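Local coordinates for nitrogenase molybdenum-iron protein beta chain (Clostridium pasteurianum, PDB 4WES) that forms, with the alpha chain, the molybdenum-iron component of nitrogenase, which reduces dinitrogen to ammonium, and shares the [8Fe-7S] cluster with that alpha chain, at the interface of chains A and B and the interface of chains C and A. Coordinates in Å, arbitrary orientation; residue numbers count along the deposited sequence, not the author numbering. Chains: chain A/B, Nitrogenase molybdenum-iron protein beta chain; chain C, Nitrogenase molybdenum-iron protein alpha chain.

Contact 1: the interface of chains A and B. Residues chain A 58, 61, 414-415, 417; chain B 456-458.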
loop_
_atom_site.group_PDB
_atom_site.type_symbol
_atom_site.label_atom_id
_atom_site.label_comp_id
_atom_site.label_asym_id
_atom_site.label_seq_id
_atom_site.Cartn_x
_atom_site.Cartn_y
_atom_site.Cartn_z
ATOM N N ARG A 58 2.313 20.892 -2.268
ATOM C CA ARG A 58 3.051 19.629 -2.402
ATOM C C ARG A 58 2.398 18.471 -1.653
ATOM O O ARG A 58 2.488 17.314 -2.082
ATOM C CB ARG A 58 4.508 19.821 -1.926
ATOM C CG ARG A 58 5.322 20.655 -2.856
ATOM C CD ARG A 58 6.700 20.996 -2.251
ATOM N NE ARG A 58 7.571 21.621 -3.251
ATOM C CZ ARG A 58 8.646 22.350 -2.952
ATOM N NH1 ARG A 58 9.068 22.444 -1.690
ATOM N NH2 ARG A 58 9.293 22.957 -3.929
ATOM N N LYS A 61 -1.610 18.309 -3.347
ATOM C CA LYS A 61 -1.740 18.357 -4.803
ATOM C C LYS A 61 -2.966 19.209 -5.153
ATOM O O LYS A 61 -3.789 18.838 -5.989
ATOM C CB LYS A 61 -1.791 16.964 -5.446
ATOM C CG LYS A 61 -0.682 16.030 -4.981
ATOM C CD LYS A 61 0.726 16.560 -5.118
ATOM C CE LYS A 61 1.747 15.467 -4.833
ATOM N NZ LYS A 61 3.106 16.070 -4.581
ATOM N N MET A 414 4.359 14.405 0.723
ATOM C CA MET A 414 4.506 15.149 -0.537
ATOM C C MET A 414 4.823 14.225 -1.712
ATOM O O MET A 414 5.103 14.744 -2.792
ATOM C CB MET A 414 5.613 16.198 -0.422
ATOM C CG MET A 414 5.320 17.200 0.685
ATOM S SD MET A 414 6.532 18.504 0.850
ATOM C CE MET A 414 7.944 17.613 1.496
ATOM N N ASP A 415 4.741 12.918 -1.512
ATOM C CA ASP A 415 5.260 11.995 -2.496
ATOM C C ASP A 415 4.298 10.884 -2.872
ATOM O O ASP A 415 4.718 9.941 -3.525
ATOM C CB ASP A 415 6.625 11.426 -2.062
ATOM C CG ASP A 415 6.628 10.747 -0.701
ATOM O OD1 ASP A 415 5.671 10.937 0.102
ATOM O OD2 ASP A 415 7.605 10.004 -0.457
ATOM N N TYR A 417 -0.108 10.011 -4.003
ATOM C CA TYR A 417 -1.340 10.589 -4.566
ATOM C C TYR A 417 -2.550 9.930 -3.956
ATOM O O TYR A 417 -2.735 8.727 -4.023
ATOM C CB TYR A 417 -1.365 10.414 -6.081
ATOM C CG TYR A 417 -0.313 11.299 -6.698
ATOM C CD1 TYR A 417 -0.618 12.542 -7.150
ATOM C CD2 TYR A 417 1.026 10.895 -6.806
ATOM C CE1 TYR A 417 0.303 13.399 -7.672
ATOM C CE2 TYR A 417 1.977 11.757 -7.300
ATOM C CZ TYR A 417 1.641 13.004 -7.749
ATOM O OH TYR A 417 2.543 13.894 -8.277
ATOM N N VAL B 456 12.605 13.844 -2.839
ATOM C CA VAL B 456 11.628 14.133 -1.802
ATOM C C VAL B 456 10.183 14.114 -2.367
ATOM O O VAL B 456 9.436 13.202 -2.073
ATOM C CB VAL B 456 11.932 15.482 -1.072
ATOM C CG1 VAL B 456 10.812 15.849 -0.114
ATOM C CG2 VAL B 456 13.233 15.379 -0.303
ATOM N N VAL B 457 9.859 15.101 -3.192
ATOM C CA VAL B 457 8.506 15.230 -3.756
ATOM C C VAL B 457 8.363 14.295 -4.955
ATOM O O VAL B 457 9.309 14.072 -5.724
ATOM C CB VAL B 457 8.241 16.690 -4.137
ATOM C CG1 VAL B 457 6.821 16.883 -4.668
ATOM C CG2 VAL B 457 8.454 17.603 -2.950
ATOM N N ARG B 458 7.151 13.740 -5.102
ATOM C CA ARG B 458 6.784 12.979 -6.297
ATOM C C ARG B 458 5.393 13.443 -6.741
ATOM O O ARG B 458 4.680 14.065 -5.937
ATOM C CB ARG B 458 6.731 11.481 -6.064
ATOM C CG ARG B 458 8.068 10.837 -5.726
ATOM C CD ARG B 458 8.920 10.596 -6.955
ATOM N NE ARG B 458 10.082 9.799 -6.599
ATOM C CZ ARG B 458 10.974 9.373 -7.480
ATOM N NH1 ARG B 458 10.843 9.691 -8.747
ATOM N NH2 ARG B 458 12.053 8.695 -7.069
ATOM O OXT ARG B 458 5.013 13.143 -7.902
#

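Contact 2: the interface of chains A and B. Residues chain A 302, 305-306, 435, 438; chain B 417-418, 420-421.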
loop_
_atom_site.group_PDB
_atom_site.type_symbol
_atom_site.label_atom_id
_atom_site.label_comp_id
_atom_site.label_asym_id
_atom_site.label_seq_id
_atom_site.Cartn_x
_atom_site.Cartn_y
_atom_site.Cartn_z
ATOM N N LEU A 302 -10.452 -6.814 13.050
ATOM C CA LEU A 302 -9.214 -6.694 12.279
ATOM C C LEU A 302 -7.996 -6.768 13.187
ATOM O O LEU A 302 -7.001 -7.396 12.830
ATOM C CB LEU A 302 -9.263 -5.399 11.493
ATOM C CG LEU A 302 -8.044 -5.088 10.635
ATOM C CD1 LEU A 302 -7.760 -6.162 9.621
ATOM C CD2 LEU A 302 -8.234 -3.765 9.946
ATOM N N ASP A 305 -7.786 -10.432 13.944
ATOM C CA ASP A 305 -7.435 -11.236 12.774
ATOM C C ASP A 305 -5.959 -11.035 12.402
ATOM O O ASP A 305 -5.288 -11.998 12.000
ATOM C CB ASP A 305 -8.316 -10.890 11.590
ATOM C CG ASP A 305 -9.748 -11.402 11.706
ATOM O OD1 ASP A 305 -10.016 -12.250 12.568
ATOM O OD2 ASP A 305 -10.597 -10.931 10.881
ATOM N N ALA A 306 -5.453 -9.811 12.481
ATOM C CA ALA A 306 -4.088 -9.486 12.053
ATOM C C ALA A 306 -3.059 -9.565 13.179
ATOM O O ALA A 306 -1.902 -9.215 12.975
ATOM C CB ALA A 306 -4.045 -8.096 11.452
ATOM N N GLU A 435 -4.614 -1.879 8.211
ATOM C CA GLU A 435 -4.364 -2.422 6.882
ATOM C C GLU A 435 -3.027 -1.942 6.327
ATOM O O GLU A 435 -2.241 -2.740 5.819
ATOM C CB GLU A 435 -5.504 -2.064 5.939
ATOM C CG GLU A 435 -5.294 -2.649 4.566
ATOM C CD GLU A 435 -6.250 -2.212 3.513
ATOM O OE1 GLU A 435 -6.898 -1.126 3.668
ATOM O OE2 GLU A 435 -6.326 -2.926 2.497
ATOM N N THR A 438 -0.040 -3.514 8.362
ATOM C CA THR A 438 0.169 -4.925 8.085
ATOM C C THR A 438 0.584 -5.135 6.627
ATOM O O THR A 438 1.387 -6.030 6.342
ATOM C CB THR A 438 -1.014 -5.787 8.512
ATOM O OG1 THR A 438 -2.206 -5.387 7.864
ATOM C CG2 THR A 438 -1.227 -5.698 9.996
ATOM N N TYR B 417 -4.840 -8.222 5.167
ATOM C CA TYR B 417 -5.825 -7.988 6.223
ATOM C C TYR B 417 -6.477 -6.657 6.029
ATOM O O TYR B 417 -5.827 -5.606 5.987
ATOM C CB TYR B 417 -5.140 -8.072 7.604
ATOM C CG TYR B 417 -4.723 -9.487 7.939
ATOM C CD1 TYR B 417 -3.536 -10.032 7.478
ATOM C CD2 TYR B 417 -5.600 -10.329 8.604
ATOM C CE1 TYR B 417 -3.223 -11.337 7.676
ATOM C CE2 TYR B 417 -5.298 -11.631 8.846
ATOM C CZ TYR B 417 -4.096 -12.153 8.390
ATOM O OH TYR B 417 -3.805 -13.460 8.632
ATOM N N GLY B 418 -7.806 -6.682 5.922
ATOM C CA GLY B 418 -8.619 -5.489 5.833
ATOM C C GLY B 418 -9.013 -5.084 4.422
ATOM O O GLY B 418 -9.814 -4.160 4.273
ATOM N N TYR B 420 -11.062 -6.330 2.487
ATOM C CA TYR B 420 -12.481 -6.551 2.350
ATOM C C TYR B 420 -13.303 -5.440 2.959
ATOM O O TYR B 420 -14.534 -5.470 2.821
ATOM C CB TYR B 420 -12.901 -7.926 2.947
ATOM C CG TYR B 420 -12.080 -8.306 4.142
ATOM C CD1 TYR B 420 -12.303 -7.728 5.390
ATOM C CD2 TYR B 420 -10.976 -9.133 4.013
ATOM C CE1 TYR B 420 -11.450 -7.996 6.444
ATOM C CE2 TYR B 420 -10.150 -9.388 5.058
ATOM C CZ TYR B 420 -10.357 -8.801 6.257
ATOM O OH TYR B 420 -9.467 -9.013 7.297
ATOM N N TYR B 421 -12.680 -4.442 3.588
ATOM C CA TYR B 421 -13.400 -3.268 4.044
ATOM C C TYR B 421 -13.349 -2.139 2.983
ATOM O O TYR B 421 -13.992 -1.139 3.173
ATOM C CB TYR B 421 -12.862 -2.746 5.384
ATOM C CG TYR B 421 -12.945 -3.749 6.514
ATOM C CD1 TYR B 421 -14.144 -4.427 6.836
ATOM C CD2 TYR B 421 -11.834 -4.064 7.261
ATOM C CE1 TYR B 421 -14.179 -5.342 7.853
ATOM C CE2 TYR B 421 -11.900 -4.987 8.297
ATOM C CZ TYR B 421 -13.042 -5.637 8.593
ATOM O OH TYR B 421 -13.047 -6.596 9.618
HETATM O O HOH W 1 -2.479 -6.659 5.403
HETATM O O HOH W 2 -10.586 -8.422 9.723
HETATM O O HOH W 3 -9.021 -1.613 5.400
#

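Contact 3: the interface of chains C and A. Residues chain C 133-134; chain A 4, 10, 12, 15, 17, 375.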
loop_
_atom_site.group_PDB
_atom_site.type_symbol
_atom_site.label_atom_id
_atom_site.label_comp_id
_atom_site.label_asym_id
_atom_site.label_seq_id
_atom_site.Cartn_x
_atom_site.Cartn_y
_atom_site.Cartn_z
ATOM N N MET C 133 31.241 16.992 13.858
ATOM C CA MET C 133 30.479 15.842 13.392
ATOM C C MET C 133 30.800 15.452 11.967
ATOM O O MET C 133 30.784 14.268 11.641
ATOM C CB MET C 133 28.973 16.137 13.498
ATOM C CG MET C 133 28.533 16.185 14.932
ATOM S SD MET C 133 26.808 16.659 15.144
ATOM C CE MET C 133 26.012 15.181 14.558
ATOM N N PHE C 134 31.040 16.438 11.109
ATOM C CA PHE C 134 31.026 16.187 9.657
ATOM C C PHE C 134 32.319 16.463 8.926
ATOM O O PHE C 134 32.491 15.979 7.815
ATOM C CB PHE C 134 29.875 16.972 9.010
ATOM C CG PHE C 134 28.539 16.617 9.578
ATOM C CD1 PHE C 134 28.052 15.331 9.475
ATOM C CD2 PHE C 134 27.790 17.551 10.245
ATOM C CE1 PHE C 134 26.843 14.981 10.046
ATOM C CE2 PHE C 134 26.583 17.207 10.817
ATOM C CZ PHE C 134 26.106 15.923 10.718
ATOM N N ALA A 4 26.445 10.360 6.149
ATOM C CA ALA A 4 27.096 11.202 7.145
ATOM C C ALA A 4 26.556 11.037 8.534
ATOM O O ALA A 4 27.067 11.651 9.457
ATOM C CB ALA A 4 27.019 12.676 6.722
ATOM N N VAL A 10 25.351 11.538 19.278
ATOM C CA VAL A 10 25.796 12.858 19.717
ATOM C C VAL A 10 24.601 13.548 20.313
ATOM O O VAL A 10 23.501 13.594 19.706
ATOM C CB VAL A 10 26.356 13.719 18.554
ATOM C CG1 VAL A 10 26.812 15.096 19.042
ATOM C CG2 VAL A 10 27.480 12.989 17.817
ATOM N N ARG A 12 23.511 16.792 20.528
ATOM C CA ARG A 12 23.729 18.131 20.043
ATOM C C ARG A 12 23.000 19.114 20.930
ATOM O O ARG A 12 21.906 18.818 21.433
ATOM C CB ARG A 12 23.207 18.288 18.593
ATOM C CG ARG A 12 24.078 17.610 17.595
ATOM C CD ARG A 12 23.390 17.456 16.260
ATOM N NE ARG A 12 22.413 16.368 16.293
ATOM C CZ ARG A 12 21.116 16.465 16.019
ATOM N NH1 ARG A 12 20.561 17.613 15.636
ATOM N NH2 ARG A 12 20.373 15.384 16.115
ATOM N N LEU A 15 23.118 22.613 16.900
ATOM C CA LEU A 15 22.846 22.349 15.485
ATOM C C LEU A 15 21.644 21.440 15.336
ATOM O O LEU A 15 21.647 20.303 15.782
ATOM C CB LEU A 15 24.076 21.652 14.894
ATOM C CG LEU A 15 24.022 21.377 13.419
ATOM C CD1 LEU A 15 24.116 22.635 12.580
ATOM C CD2 LEU A 15 25.167 20.436 13.029
ATOM N N ILE A 17 19.208 19.337 12.872
ATOM C CA ILE A 17 19.408 18.620 11.630
ATOM C C ILE A 17 18.117 17.886 11.304
ATOM O O ILE A 17 17.630 17.126 12.113
ATOM C CB ILE A 17 20.569 17.585 11.727
ATOM C CG1 ILE A 17 21.858 18.207 12.271
ATOM C CG2 ILE A 17 20.780 16.936 10.372
ATOM C CD1 ILE A 17 22.947 17.184 12.581
ATOM N N PHE A 375 17.495 13.154 12.572
ATOM C CA PHE A 375 18.876 12.690 12.744
ATOM C C PHE A 375 18.994 11.891 14.029
ATOM O O PHE A 375 19.598 10.795 14.020
ATOM C CB PHE A 375 19.811 13.909 12.692
ATOM C CG PHE A 375 21.276 13.581 12.592
ATOM C CD1 PHE A 375 21.930 13.588 11.378
ATOM C CD2 PHE A 375 22.023 13.325 13.728
ATOM C CE1 PHE A 375 23.280 13.346 11.280
ATOM C CE2 PHE A 375 23.380 13.064 13.621
ATOM C CZ PHE A 375 24.016 13.099 12.407
HETATM O O HOH W 4 29.739 12.168 9.723
#

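Contact 4: the interface of chains C and A. Residues chain C 104-106, 134; chain A 15-17.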
loop_
_atom_site.group_PDB
_atom_site.type_symbol
_atom_site.label_atom_id
_atom_site.label_comp_id
_atom_site.label_asym_id
_atom_site.label_seq_id
_atom_site.Cartn_x
_atom_site.Cartn_y
_atom_site.Cartn_z
ATOM N N TYR C 104 20.344 16.401 3.850
ATOM C CA TYR C 104 20.263 17.017 5.156
ATOM C C TYR C 104 19.932 18.493 5.045
ATOM O O TYR C 104 20.296 19.130 4.071
ATOM C CB TYR C 104 21.597 16.928 5.915
ATOM C CG TYR C 104 22.090 15.539 6.146
ATOM C CD1 TYR C 104 21.850 14.868 7.328
ATOM C CD2 TYR C 104 22.837 14.863 5.183
ATOM C CE1 TYR C 104 22.324 13.577 7.536
ATOM C CE2 TYR C 104 23.303 13.581 5.396
ATOM C CZ TYR C 104 23.070 12.945 6.576
ATOM O OH TYR C 104 23.543 11.673 6.758
ATOM N N VAL C 105 19.294 19.050 6.080
ATOM C CA VAL C 105 19.327 20.503 6.293
ATOM C C VAL C 105 19.799 20.789 7.710
ATOM O O VAL C 105 19.474 20.057 8.660
ATOM C CB VAL C 105 17.976 21.198 6.021
ATOM C CG1 VAL C 105 17.686 21.221 4.530
ATOM C CG2 VAL C 105 16.822 20.578 6.803
ATOM N N PHE C 106 20.530 21.898 7.812
ATOM C CA PHE C 106 21.201 22.296 9.044
ATOM C C PHE C 106 20.763 23.692 9.438
ATOM O O PHE C 106 20.718 24.568 8.596
ATOM C CB PHE C 106 22.707 22.313 8.802
ATOM C CG PHE C 106 23.277 20.992 8.373
ATOM C CD1 PHE C 106 23.500 19.996 9.302
ATOM C CD2 PHE C 106 23.571 20.739 7.061
ATOM C CE1 PHE C 106 24.020 18.795 8.897
ATOM C CE2 PHE C 106 24.132 19.540 6.646
ATOM C CZ PHE C 106 24.326 18.558 7.571
ATOM N N PHE C 134 31.040 16.438 11.109
ATOM C CA PHE C 134 31.026 16.187 9.657
ATOM C C PHE C 134 32.319 16.463 8.926
ATOM O O PHE C 134 32.491 15.979 7.815
ATOM C CB PHE C 134 29.875 16.972 9.010
ATOM C CG PHE C 134 28.539 16.617 9.578
ATOM C CD1 PHE C 134 28.052 15.331 9.475
ATOM C CD2 PHE C 134 27.790 17.551 10.245
ATOM C CE1 PHE C 134 26.843 14.981 10.046
ATOM C CE2 PHE C 134 26.583 17.207 10.817
ATOM C CZ PHE C 134 26.106 15.923 10.718
ATOM N N LEU A 15 23.118 22.613 16.900
ATOM C CA LEU A 15 22.846 22.349 15.485
ATOM C C LEU A 15 21.644 21.440 15.336
ATOM O O LEU A 15 21.647 20.303 15.782
ATOM C CB LEU A 15 24.076 21.652 14.894
ATOM C CG LEU A 15 24.022 21.377 13.419
ATOM C CD1 LEU A 15 24.116 22.635 12.580
ATOM C CD2 LEU A 15 25.167 20.436 13.029
ATOM N N ARG A 16 20.596 21.980 14.695
ATOM C CA ARG A 16 19.376 21.229 14.393
ATOM C C ARG A 16 19.546 20.623 12.996
ATOM O O ARG A 16 19.943 21.314 12.072
ATOM C CB ARG A 16 18.207 22.185 14.463
ATOM C CG ARG A 16 16.852 21.607 14.092
ATOM C CD ARG A 16 16.378 20.490 14.983
ATOM N NE ARG A 16 16.181 20.962 16.354
ATOM C CZ ARG A 16 16.256 20.200 17.430
ATOM N NH1 ARG A 16 16.607 18.924 17.349
ATOM N NH2 ARG A 16 16.011 20.717 18.631
ATOM N N ILE A 17 19.208 19.337 12.872
ATOM C CA ILE A 17 19.408 18.620 11.630
ATOM C C ILE A 17 18.117 17.886 11.304
ATOM O O ILE A 17 17.630 17.126 12.113
ATOM C CB ILE A 17 20.569 17.585 11.727
ATOM C CG1 ILE A 17 21.858 18.207 12.271
ATOM C CG2 ILE A 17 20.780 16.936 10.372
ATOM C CD1 ILE A 17 22.947 17.184 12.581
#

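Contact 1: the interface of chains A and B
The backbone oxygen A:Met414 O is approached from opposite sides of its carbonyl plane: B:Arg458 N, tilted 25° from it, donates across the interface at 3.2 Å, and A:Lys61 NZ lies 53° out on the other side. This is where the C-terminal tail of one NifK beta chain docks on the other in the alpha2beta2 nitrogenase component I. The side-chain amine of A:Lys61 also takes A:Arg58 O, on a lone pair of that carbonyl, and then crosses to the terminal carboxylate, with NZ 2.9 Å from B:Arg458 O and nearly in line with the C–O bond. A bend at chi2 (-54°) followed by an extended run to NZ brings the lysine to this junction. The other carboxylate oxygen, B:Arg458 OXT, accepts from the phenol A:Tyr417 OH at 2.6 Å, lying in the ring plane at its hydroxyl edge. Both oxygens of the chain end are thus held, and the lysine charge probably helps to balance the carboxylate. Behind the polar knot, B:Val457 spreads its methyls: CG1 sits 3.3 Å from A:Met414 O, while CG2 packs against A:Arg58 CD at 3.9 Å, the two side chains crossing at about a right angle. Further up the tail, A:Met414 runs alongside B:Val456 in the same direction, its bent end placing CE 3.7 Å from CG1 of the valine. B:Arg458 CB rests over the backbone of A:Asp415.

Contact 2: the interface of chains A and B
A:Leu302 CD1 is the apolar centre, wedged against the start of the B:Tyr417–B:Gly418 loop, 3.8 Å from B:Tyr417 CB and 3.7 Å from B:Gly418 N. The leucine has its CG opposite the backbone N (chi1 179°), which carries the branch towards chain B, where it crosses the tyrosine at a slant. Beside it the aromatic ring of B:Tyr417 lays one face on A:Ala306: CA lies over the rim of that face, and the methyl CB is 3.8 Å from B:Tyr417 CG. The CE2 corner of the ring comes up to the last turn of the helix, 3.2 Å from A:Asp305 O. B:Tyr420 and B:Tyr421 flank the leucine more loosely; CD1 of the B:Tyr420 ring stands over the centre of the B:Tyr421 ring. Ordered water makes the polar rim. Water 2 joins the carboxylate A:Asp305 OD2, whose residue also belongs to an iron(II) site, to the phenols of both tyrosines, at 2.7 Å from B:Tyr420 OH. Water 1 ties the hydroxyl A:Thr438 OG1 to B:Tyr417 N at 2.8 Å from each. Water 3 connects the carboxylate A:Glu435 OE1 with B:Gly418 O, while A:Glu435 CG packs 3.3 Å from B:Tyr417 O. In this beta–beta interface of the tetramer, the 417-418 loop of chain B enters between helices 290-305 and 426-448 of chain A, and the 3-10 helix 419-421 flanks the first of them.

Contact 3: the interface of chains C and A
The C:Phe134 ring meets the beta chain with its rim: A:Ala4 O, A:Ile17 CD1 and A:Phe375 CE1 all lie at its edge, in plane. One face is covered from its own chain by C:Met133 CB, centred over the ring. The CE1 corner comes to 3.4 Å from A:Ala4 O, and CZ points into A:Phe375 CE1 and A:Ile17 CD1, each at 3.9 Å. A:Ile17 CD1, from the same chain, sits over the centre of one A:Phe375 face, and the chain C atoms come in over the rim on that same side. C:Met133 arrives from the opposite direction to A:Phe375, with its methyl CE 3.5 Å from A:Phe375 CE2. Its chain is extended as far as SD and turns there (chi3 72°), bringing CE over the CE2–CZ rim while SD leans on A:Arg12 CD at 3.7 Å. The arginine stalk crosses the methionine at about a right angle and is steadied by A:Arg12 NH1 donating to A:Leu15 O, 2.9 Å away in the guanidinium plane. Water 4 links C:Met133 O to A:Ala4 O. In this alpha–beta interface of the nitrogenase tetramer, the C-terminal end of helix 120-134 of the alpha chain is received by the beta chain's N-terminal arm and helix 374-383.

Contact 4: the interface of chains C and A
C:Phe106 and A:Ile17 lie side by side and point the same way, as cross-strand partners of an antiparallel beta bridge between the alpha and beta chains. The aromatic ring runs along the isoleucine, with C:Phe106 CD1 3.8 Å from A:Ile17 CG1 and CE1 4.0 Å from A:Ile17 CG2, so its CD1–CE1 side passes both branches, CG2 well out of the ring plane. The isoleucine torsion (chi1 -52°) sets CG1 opposite its own carbonyl carbon and CG2 opposite the backbone N, so that beyond the shared phenylalanine the branches go separate ways. CG2 turns to C:Tyr104, whose ring corner CD1 meets it at 3.8 Å with the side chains slanting across one another, whereas CG1 carries CD1 on towards the edge of C:Phe134. A:Leu15 comes to the phenylalanine at an oblique angle: its CD1 lies 4.0 Å from C:Phe106 CB, and CD2 comes near C:Phe106 CD1. The leucine methyls and isoleucine branches approach the CD1 side of the ring from opposite sides of its plane. Along the backbones the fit is close too, with A:Arg16 O 3.4 Å from C:Phe106 CA and C:Val105 O 3.3 Å from A:Ile17 CA. The bridge joins two very short strands, 106-107 of the alpha chain and 16-17 of the beta chain, so the beta N-terminal arm, ahead in sequence of helix 24-33 of that chain, is threaded along the alpha subunit.

Contacts 3 and 4 are neighbours, about 6 Å between the centres of their C-alpha atoms, and share C:Phe134, A:Leu15 and A:Ile17; together they hold the beta N-terminal arm on the alpha chain. Contact 1 lies about 23 Å from contact 4, and contact 2 about 27 Å from contact 1 and 40 Å from contact 3. Contacts 1 and 2 both use Tyr417, from chain A and chain B respectively; by the two-fold, each copy binds the opposite C-terminus with its hydroxyl and packs its ring where the partner's helix 290-305 ends. Beta thus joins alpha and its twin within the tetramer.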